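Local atomic coordinates of glycosyl transferase (Staphylococcus aureus, PDB entry 5TZJ), a protein that belongs to the family 2 glycosyl transferases, enzymes of the GT-A type fold, and carries bound uridine-diphosphate-N-acetylglucosamine in this model. Residues A137-L142 / A189-V194; D114-K119 / T154-T159. All blocks are in the same frame, centred on the assembly; numbering follows the deposited sequence.

Contact 1: A137-L142 / A189-V194; sequences APEVTL and ANRISV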
ATOM      1  N   ALA A 137      18.372  -5.397  -5.218  1.00 47.48           N
ATOM      2  CA  ALA A 137      18.276  -6.843  -5.112  1.00 48.69           C
ATOM      3  C   ALA A 137      17.506  -7.430  -6.285  1.00 49.22           C
ATOM      4  O   ALA A 137      16.350  -7.061  -6.522  1.00 50.86           O
ATOM      5  CB  ALA A 137      17.606  -7.235  -3.796  1.00 44.13           C
ATOM      6  N   PRO A 138      18.103  -8.354  -7.035  1.00 52.34           N
ATOM      7  CA  PRO A 138      17.387  -8.933  -8.188  1.00 52.80           C
ATOM      8  C   PRO A 138      16.205  -9.798  -7.791  1.00 50.26           C
ATOM      9  O   PRO A 138      15.254  -9.930  -8.567  1.00 49.80           O
ATOM     10  CB  PRO A 138      18.469  -9.766  -8.894  1.00 54.29           C
ATOM     11  CG  PRO A 138      19.764  -9.332  -8.281  1.00 55.84           C
ATOM     12  CD  PRO A 138      19.464  -8.889  -6.903  1.00 53.73           C
ATOM     13  N   GLU A 139      16.226 -10.394  -6.611  1.00 52.32           N
ATOM     14  CA  GLU A 139      15.171 -11.316  -6.217  1.00 52.82           C
ATOM     15  C   GLU A 139      14.942 -11.142  -4.731  1.00 49.67           C
ATOM     16  O   GLU A 139      15.888 -11.273  -3.956  1.00 44.35           O
ATOM     17  CB  GLU A 139      15.549 -12.767  -6.536  1.00 60.38           C
ATOM     18  CG  GLU A 139      14.450 -13.761  -6.184  1.00 64.99           C
ATOM     19  CD  GLU A 139      14.295 -14.837  -7.240  1.00 72.11           C
ATOM     20  OE1 GLU A 139      15.059 -15.819  -7.203  1.00 72.20           O
ATOM     21  OE2 GLU A 139      13.409 -14.685  -8.122  1.00 75.65           O
ATOM     22  N   VAL A 140      13.703 -10.826  -4.350  1.00 44.05           N
ATOM     23  CA  VAL A 140      13.294 -10.750  -2.950  1.00 42.95           C
ATOM     24  C   VAL A 140      11.944 -11.439  -2.805  1.00 40.36           C
ATOM     25  O   VAL A 140      11.192 -11.609  -3.774  1.00 38.46           O
ATOM     26  CB  VAL A 140      13.184  -9.291  -2.429  1.00 41.64           C
ATOM     27  CG1 VAL A 140      14.522  -8.588  -2.509  1.00 44.09           C
ATOM     28  CG2 VAL A 140      12.111  -8.523  -3.240  1.00 38.70           C
ATOM     29  N   THR A 141      11.618 -11.795  -1.562  1.00 41.45           N
ATOM     30  CA  THR A 141      10.363 -12.466  -1.254  1.00 38.69           C
ATOM     31  C   THR A 141       9.616 -11.727  -0.149  1.00 38.13           C
ATOM     32  O   THR A 141      10.166 -10.875   0.561  1.00 38.23           O
ATOM     33  CB  THR A 141      10.571 -13.936  -0.829  1.00 42.17           C
ATOM     34  OG1 THR A 141      10.909 -13.993   0.563  1.00 43.69           O
ATOM     35  CG2 THR A 141      11.718 -14.587  -1.629  1.00 47.23           C
ATOM     36  N   LEU A 142       8.333 -12.070  -0.036  1.00 35.42           N
ATOM     37  CA  LEU A 142       7.494 -11.532   1.019  1.00 36.82           C
ATOM     38  C   LEU A 142       8.027 -11.874   2.390  1.00 38.54           C
ATOM     39  O   LEU A 142       7.784 -11.124   3.337  1.00 40.02           O
ATOM     40  CB  LEU A 142       6.070 -12.066   0.886  1.00 37.00           C
ATOM     41  CG  LEU A 142       5.169 -11.395  -0.143  1.00 34.35           C
ATOM     42  CD1 LEU A 142       3.870 -12.200  -0.355  1.00 34.54           C
ATOM     43  CD2 LEU A 142       4.854  -9.957   0.289  1.00 32.09           C
ATOM     44  N   ALA A 189       3.444 -12.841  -8.397  1.00 37.19           N
ATOM     45  CA  ALA A 189       4.606 -12.609  -9.233  1.00 39.65           C
ATOM     46  C   ALA A 189       5.577 -13.765  -9.073  1.00 42.61           C
ATOM     47  O   ALA A 189       5.698 -14.348  -8.000  1.00 42.13           O
ATOM     48  CB  ALA A 189       5.296 -11.298  -8.861  1.00 37.89           C
ATOM     49  N   ASN A 190       6.255 -14.109 -10.154  1.00 41.85           N
ATOM     50  CA  ASN A 190       7.308 -15.103 -10.037  1.00 45.91           C
ATOM     51  C   ASN A 190       8.581 -14.500  -9.479  1.00 44.13           C
ATOM     52  O   ASN A 190       9.350 -15.198  -8.815  1.00 42.00           O
ATOM     53  CB  ASN A 190       7.582 -15.753 -11.388  1.00 57.79           C
ATOM     54  CG  ASN A 190       6.419 -16.584 -11.862  1.00 65.53           C
ATOM     55  OD1 ASN A 190       5.754 -17.253 -11.055  1.00 66.32           O
ATOM     56  ND2 ASN A 190       6.145 -16.540 -13.170  1.00 68.82           N
ATOM     57  N   ARG A 191       8.811 -13.214  -9.707  1.00 38.48           N
ATOM     58  CA  ARG A 191      10.023 -12.577  -9.218  1.00 38.88           C
ATOM     59  C   ARG A 191       9.726 -11.122  -8.895  1.00 42.99           C
ATOM     60  O   ARG A 191       9.115 -10.404  -9.706  1.00 41.40           O
ATOM     61  CB  ARG A 191      11.163 -12.655 -10.241  1.00 41.89           C
ATOM     62  CG  ARG A 191      12.244 -11.648  -9.948  1.00 45.97           C
ATOM     63  CD  ARG A 191      13.525 -11.960 -10.666  1.00 53.38           C
ATOM     64  NE  ARG A 191      13.876 -13.362 -10.502  1.00 58.92           N
ATOM     65  CZ  ARG A 191      15.102 -13.855 -10.630  1.00 64.85           C
ATOM     66  NH1 ARG A 191      16.115 -13.047 -10.917  1.00 66.03           N
ATOM     67  NH2 ARG A 191      15.290 -15.157 -10.480  1.00 67.56           N
ATOM     68  N   ILE A 192      10.174 -10.702  -7.718  1.00 39.81           N
ATOM     69  CA  ILE A 192      10.029  -9.346  -7.208  1.00 37.47           C
ATOM     70  C   ILE A 192      11.434  -8.828  -6.975  1.00 39.76           C
ATOM     71  O   ILE A 192      12.256  -9.518  -6.360  1.00 43.63           O
ATOM     72  CB  ILE A 192       9.225  -9.323  -5.883  1.00 37.21           C
ATOM     73  CG1 ILE A 192       7.857  -9.996  -6.029  1.00 37.70           C
ATOM     74  CG2 ILE A 192       9.091  -7.886  -5.322  1.00 29.72           C
ATOM     75  CD1 ILE A 192       7.074 -10.085  -4.678  1.00 33.59           C
ATOM     76  N   SER A 193      11.720  -7.629  -7.438  1.00 36.95           N
ATOM     77  CA  SER A 193      13.081  -7.117  -7.368  1.00 36.56           C
ATOM     78  C   SER A 193      13.042  -5.723  -6.776  1.00 35.19           C
ATOM     79  O   SER A 193      11.988  -5.102  -6.670  1.00 34.96           O
ATOM     80  CB  SER A 193      13.750  -7.071  -8.748  1.00 38.73           C
ATOM     81  OG  SER A 193      13.475  -8.247  -9.470  1.00 42.53           O
ATOM     82  N   VAL A 194      14.210  -5.225  -6.401  1.00 36.85           N
ATOM     83  CA  VAL A 194      14.345  -3.917  -5.782  1.00 37.93           C
ATOM     84  C   VAL A 194      15.507  -3.223  -6.454  1.00 39.38           C
ATOM     85  O   VAL A 194      16.635  -3.748  -6.454  1.00 41.45           O
ATOM     86  CB  VAL A 194      14.577  -3.997  -4.265  1.00 41.24           C
ATOM     87  CG1 VAL A 194      14.610  -2.588  -3.675  1.00 43.56           C
ATOM     88  CG2 VAL A 194      13.473  -4.831  -3.592  1.00 36.89           C
TER
HETATM   89  O   HOH W   1      10.734 -12.925  -5.845  1.00 38.51           O
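R191 meets E139 in a salt bridge. The carboxylate comes over one face of the guanidinium, with the two planes 67° apart. R191 NE lies 2.8 Å from E139 OE2, so one oxygen carries most of the pairing. The arginine chain runs out extended from the backbone and bends at chi3 (-48°), which turns its head under the glutamate. Its CD passes 3.4 Å from P138 O.

I192 gives its carbonyl oxygen to V140 N at 2.8 Å, nearly along the C=O axis. Its own N reaches V140 O through a water, which accepts from I192 N and donates to V140 O. I192 CG2 packs against V140 CG2 at 3.7 Å. This V140 methyl stands between its backbone N and carbonyl carbon, and it also reaches V194.

S193 donates its hydroxyl to P138 O. OG sits 2.6 Å from that oxygen, 42° above the carbonyl plane rather than on a lone pair. The same OG is hydrogen-bonded to S113 OG.

V194 closes a regular antiparallel hydrogen-bonded pair with A137. A137 N to V194 O is 2.7 Å, and V194 N returns to A137 O at 2.8 Å. V194 CG2 touches V140 CG2 at 4.0 Å.

Strand 192-195 is part of the mixed sheet of the GT-A type domain. The corner at P138 brings a short, weakly bonded strand, 139-140, alongside it. The turn takes the P138 carbonyl out of the regular strand pairing, and S193 OG satisfies it instead. The contact is thus two-sided: the ion pair of exposed E139 lies on one side, and the methyls of V140, I192 and V194 pack on the other.

Contact 2: D114-K119 / T154-T159; sequences DVLLIK and TKIYRT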
ATOM      1  N   ASP A 114       8.926  -9.459 -12.351  1.00 45.70           N
ATOM      2  CA  ASP A 114       7.495  -9.246 -12.548  1.00 44.16           C
ATOM      3  C   ASP A 114       6.988  -8.023 -11.834  1.00 37.96           C
ATOM      4  O   ASP A 114       6.007  -7.415 -12.289  1.00 32.13           O
ATOM      5  CB  ASP A 114       6.692 -10.455 -12.070  1.00 46.76           C
ATOM      6  CG  ASP A 114       7.041 -11.689 -12.861  1.00 51.54           C
ATOM      7  OD1 ASP A 114       7.357 -11.527 -14.073  1.00 45.48           O
ATOM      8  OD2 ASP A 114       7.035 -12.789 -12.267  1.00 56.49           O
ATOM      9  N   VAL A 115       7.637  -7.674 -10.728  1.00 35.45           N
ATOM     10  CA  VAL A 115       7.354  -6.476  -9.952  1.00 32.93           C
ATOM     11  C   VAL A 115       8.701  -5.866  -9.616  1.00 35.86           C
ATOM     12  O   VAL A 115       9.578  -6.557  -9.082  1.00 36.74           O
ATOM     13  CB  VAL A 115       6.539  -6.807  -8.671  1.00 30.45           C
ATOM     14  CG1 VAL A 115       6.410  -5.611  -7.736  1.00 26.57           C
ATOM     15  CG2 VAL A 115       5.181  -7.370  -9.045  1.00 32.03           C
ATOM     16  N   LEU A 116       8.892  -4.591  -9.941  1.00 35.40           N
ATOM     17  CA  LEU A 116      10.161  -3.924  -9.648  1.00 37.27           C
ATOM     18  C   LEU A 116       9.875  -2.760  -8.710  1.00 33.48           C
ATOM     19  O   LEU A 116       9.217  -1.791  -9.097  1.00 32.10           O
ATOM     20  CB  LEU A 116      10.863  -3.443 -10.921  1.00 33.38           C
ATOM     21  CG  LEU A 116      12.180  -2.660 -10.804  1.00 35.12           C
ATOM     22  CD1 LEU A 116      13.315  -3.391  -9.996  1.00 36.68           C
ATOM     23  CD2 LEU A 116      12.706  -2.309 -12.169  1.00 39.80           C
ATOM     24  N   LEU A 117      10.371  -2.861  -7.488  1.00 34.19           N
ATOM     25  CA  LEU A 117      10.325  -1.745  -6.557  1.00 32.94           C
ATOM     26  C   LEU A 117      11.427  -0.782  -6.943  1.00 33.95           C
ATOM     27  O   LEU A 117      12.534  -1.213  -7.268  1.00 36.91           O
ATOM     28  CB  LEU A 117      10.527  -2.231  -5.108  1.00 31.72           C
ATOM     29  CG  LEU A 117       9.298  -2.860  -4.436  1.00 31.34           C
ATOM     30  CD1 LEU A 117       9.045  -4.278  -4.914  1.00 33.47           C
ATOM     31  CD2 LEU A 117       9.368  -2.800  -2.905  1.00 33.37           C
ATOM     32  N   ILE A 118      11.139   0.521  -6.889  1.00 33.18           N
ATOM     33  CA  ILE A 118      12.139   1.532  -7.206  1.00 36.17           C
ATOM     34  C   ILE A 118      12.240   2.508  -6.046  1.00 36.85           C
ATOM     35  O   ILE A 118      11.226   2.888  -5.448  1.00 36.80           O
ATOM     36  CB  ILE A 118      11.824   2.256  -8.521  1.00 37.71           C
ATOM     37  CG1 ILE A 118      10.412   2.872  -8.473  1.00 30.94           C
ATOM     38  CG2 ILE A 118      12.020   1.309  -9.706  1.00 37.63           C
ATOM     39  CD1 ILE A 118      10.116   3.701  -9.731  1.00 35.66           C
ATOM     40  N   LYS A 119      13.469   2.860  -5.688  1.00 36.11           N
ATOM     41  CA  LYS A 119      13.703   3.592  -4.452  1.00 37.45           C
ATOM     42  C   LYS A 119      12.998   4.942  -4.493  1.00 39.45           C
ATOM     43  O   LYS A 119      13.053   5.659  -5.496  1.00 37.67           O
ATOM     44  CB  LYS A 119      15.213   3.784  -4.221  1.00 40.68           C
ATOM     45  CG  LYS A 119      15.504   4.596  -2.976  1.00 46.07           C
ATOM     46  CD  LYS A 119      16.963   4.975  -2.864  1.00 55.08           C
ATOM     47  CE  LYS A 119      17.842   3.785  -2.692  1.00 57.31           C
ATOM     48  NZ  LYS A 119      19.295   4.201  -2.671  1.00 62.70           N
ATOM     49  N   THR A 154       3.316   2.821  -6.518  1.00 26.66           N
ATOM     50  CA  THR A 154       4.367   3.612  -7.193  1.00 29.11           C
ATOM     51  C   THR A 154       5.596   2.741  -7.473  1.00 27.85           C
ATOM     52  O   THR A 154       6.710   3.005  -7.011  1.00 27.13           O
ATOM     53  CB  THR A 154       4.740   4.795  -6.312  1.00 35.25           C
ATOM     54  OG1 THR A 154       5.185   4.283  -5.033  1.00 35.37           O
ATOM     55  CG2 THR A 154       3.516   5.667  -6.096  1.00 35.02           C
ATOM     56  N   LYS A 155       5.331   1.662  -8.208  1.00 30.16           N
ATOM     57  CA  LYS A 155       6.263   0.603  -8.554  1.00 28.93           C
ATOM     58  C   LYS A 155       6.016   0.241 -10.014  1.00 32.43           C
ATOM     59  O   LYS A 155       5.054   0.701 -10.643  1.00 30.54           O
ATOM     60  CB  LYS A 155       6.071  -0.633  -7.660  1.00 25.01           C
ATOM     61  CG  LYS A 155       6.074  -0.309  -6.130  1.00 25.84           C
ATOM     62  CD  LYS A 155       5.523  -1.485  -5.307  1.00 30.49           C
ATOM     63  CE  LYS A 155       5.827  -1.310  -3.785  1.00 33.54           C
ATOM     64  NZ  LYS A 155       5.198  -0.082  -3.260  1.00 32.72           N
ATOM     65  N   ILE A 156       6.884  -0.612 -10.542  1.00 31.15           N
ATOM     66  CA  ILE A 156       6.757  -1.117 -11.894  1.00 30.91           C
ATOM     67  C   ILE A 156       6.218  -2.537 -11.834  1.00 32.32           C
ATOM     68  O   ILE A 156       6.764  -3.404 -11.107  1.00 29.19           O
ATOM     69  CB  ILE A 156       8.112  -1.046 -12.621  1.00 35.33           C
ATOM     70  CG1 ILE A 156       8.526   0.427 -12.733  1.00 35.04           C
ATOM     71  CG2 ILE A 156       8.055  -1.711 -14.022  1.00 34.70           C
ATOM     72  CD1 ILE A 156       9.863   0.625 -13.458  1.00 37.39           C
ATOM     73  N   TYR A 157       5.158  -2.791 -12.622  1.00 29.30           N
ATOM     74  CA  TYR A 157       4.496  -4.092 -12.649  1.00 27.82           C
ATOM     75  C   TYR A 157       4.421  -4.604 -14.076  1.00 33.35           C
ATOM     76  O   TYR A 157       4.106  -3.840 -14.993  1.00 31.48           O
ATOM     77  CB  TYR A 157       3.102  -4.038 -12.119  1.00 25.71           C
ATOM     78  CG  TYR A 157       2.924  -3.388 -10.763  1.00 29.28           C
ATOM     79  CD1 TYR A 157       2.629  -4.180  -9.652  1.00 26.21           C
ATOM     80  CD2 TYR A 157       3.021  -1.999 -10.584  1.00 25.91           C
ATOM     81  CE1 TYR A 157       2.433  -3.620  -8.411  1.00 28.41           C
ATOM     82  CE2 TYR A 157       2.823  -1.421  -9.318  1.00 25.49           C
ATOM     83  CZ  TYR A 157       2.511  -2.244  -8.246  1.00 27.70           C
ATOM     84  OH  TYR A 157       2.293  -1.738  -6.980  1.00 26.16           O
ATOM     85  N   ARG A 158       4.670  -5.908 -14.264  1.00 35.31           N
ATOM     86  CA  ARG A 158       4.502  -6.475 -15.596  1.00 36.45           C
ATOM     87  C   ARG A 158       3.024  -6.435 -15.950  1.00 38.10           C
ATOM     88  O   ARG A 158       2.186  -6.878 -15.157  1.00 36.02           O
ATOM     89  CB  ARG A 158       5.019  -7.907 -15.662  1.00 37.07           C
ATOM     90  CG  ARG A 158       4.966  -8.515 -17.090  1.00 41.29           C
ATOM     91  CD  ARG A 158       5.421  -9.971 -17.032  1.00 42.82           C
ATOM     92  NE  ARG A 158       6.815 -10.067 -16.602  1.00 47.45           N
ATOM     93  CZ  ARG A 158       7.861  -9.975 -17.436  1.00 49.40           C
ATOM     94  NH1 ARG A 158       7.660  -9.773 -18.737  1.00 45.68           N
ATOM     95  NH2 ARG A 158       9.107 -10.070 -16.969  1.00 50.46           N
ATOM     96  N   THR A 159       2.702  -5.898 -17.136  1.00 36.82           N
ATOM     97  CA  THR A 159       1.297  -5.680 -17.474  1.00 37.11           C
ATOM     98  C   THR A 159       0.520  -7.000 -17.517  1.00 36.15           C
ATOM     99  O   THR A 159      -0.604  -7.087 -17.001  1.00 33.87           O
ATOM    100  CB  THR A 159       1.200  -4.913 -18.804  1.00 40.33           C
ATOM    101  OG1 THR A 159       1.969  -3.702 -18.701  1.00 38.68           O
ATOM    102  CG2 THR A 159      -0.270  -4.572 -19.154  1.00 33.46           C
TER
HETATM  103  O   HOH W   2       8.827   1.811  -5.687  1.00 28.33           O
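L116 and I156 form an antiparallel hydrogen-bonded pair, and strands 115-118 and 156-158 run at 174° with their axes 4.8 Å apart. L116 N to I156 O is 2.7 Å, and I156 N to L116 O is 3.0 Å. V115 and Y157 make the neighbouring non-hydrogen-bonded pair.

At one end, R158 N bonds D114 O, and its side chain turns back to the same aspartate in a salt bridge. NE reaches D114 OD1 at 3.0 Å on the anti side, at the edge of the guanidinium. The carboxylate and guanidinium planes are 80° apart. The arginine chain is extended as far as chi3, where it bends (-63°) and turns NE to D114 OD1. D114 OD2 has partners in the 189-194 segment, N190 among them.

These strands belong to the central mixed sheet of the GT-A type domain, and R158 is the N-cap of helix 159-164. L116 and I156 lie on one face, with CB atoms 4.0 Å apart, and both meet A104 of helix 100-111. On the other face V115 CG2 lies 4.1 Å from Y157 CD1, the two side chains pointing the same way. The Y157 hydroxyl is bonded to T182 OG1.

K155 runs beside L117, its CE 3.9 Å from L117 CG, and its amino group bonds S152 O and T150 OG1. Farther along, a water accepts from I118 N and donates to T154 O.

In the fold
Contacts 1 and 2 reach the same sheet through the neighbouring strands 192-195 and 115-122, their centres about 10 Å apart. Strand 115-122 lies between 156-158, antiparallel to it, and 192-195, parallel to it. D114 joins the two contacts. Its OD2 lies 2.6 Å from N190 N, and its N lies 2.8 Å from R191 O. V115, L117 and I192 all touch Y186 of helix 177-188, and I192 CG2 packs 3.6 Å from L117 CD1. Contact 2 is the more buried, and its T154 end reaches the ligand: the T154 side chain is about 4 Å from the bound uridine-diphosphate-N-acetylglucosamine. Contact 1 is partly buried, its centre about 17 Å from the chain centre, against about 13 Å for contact 2.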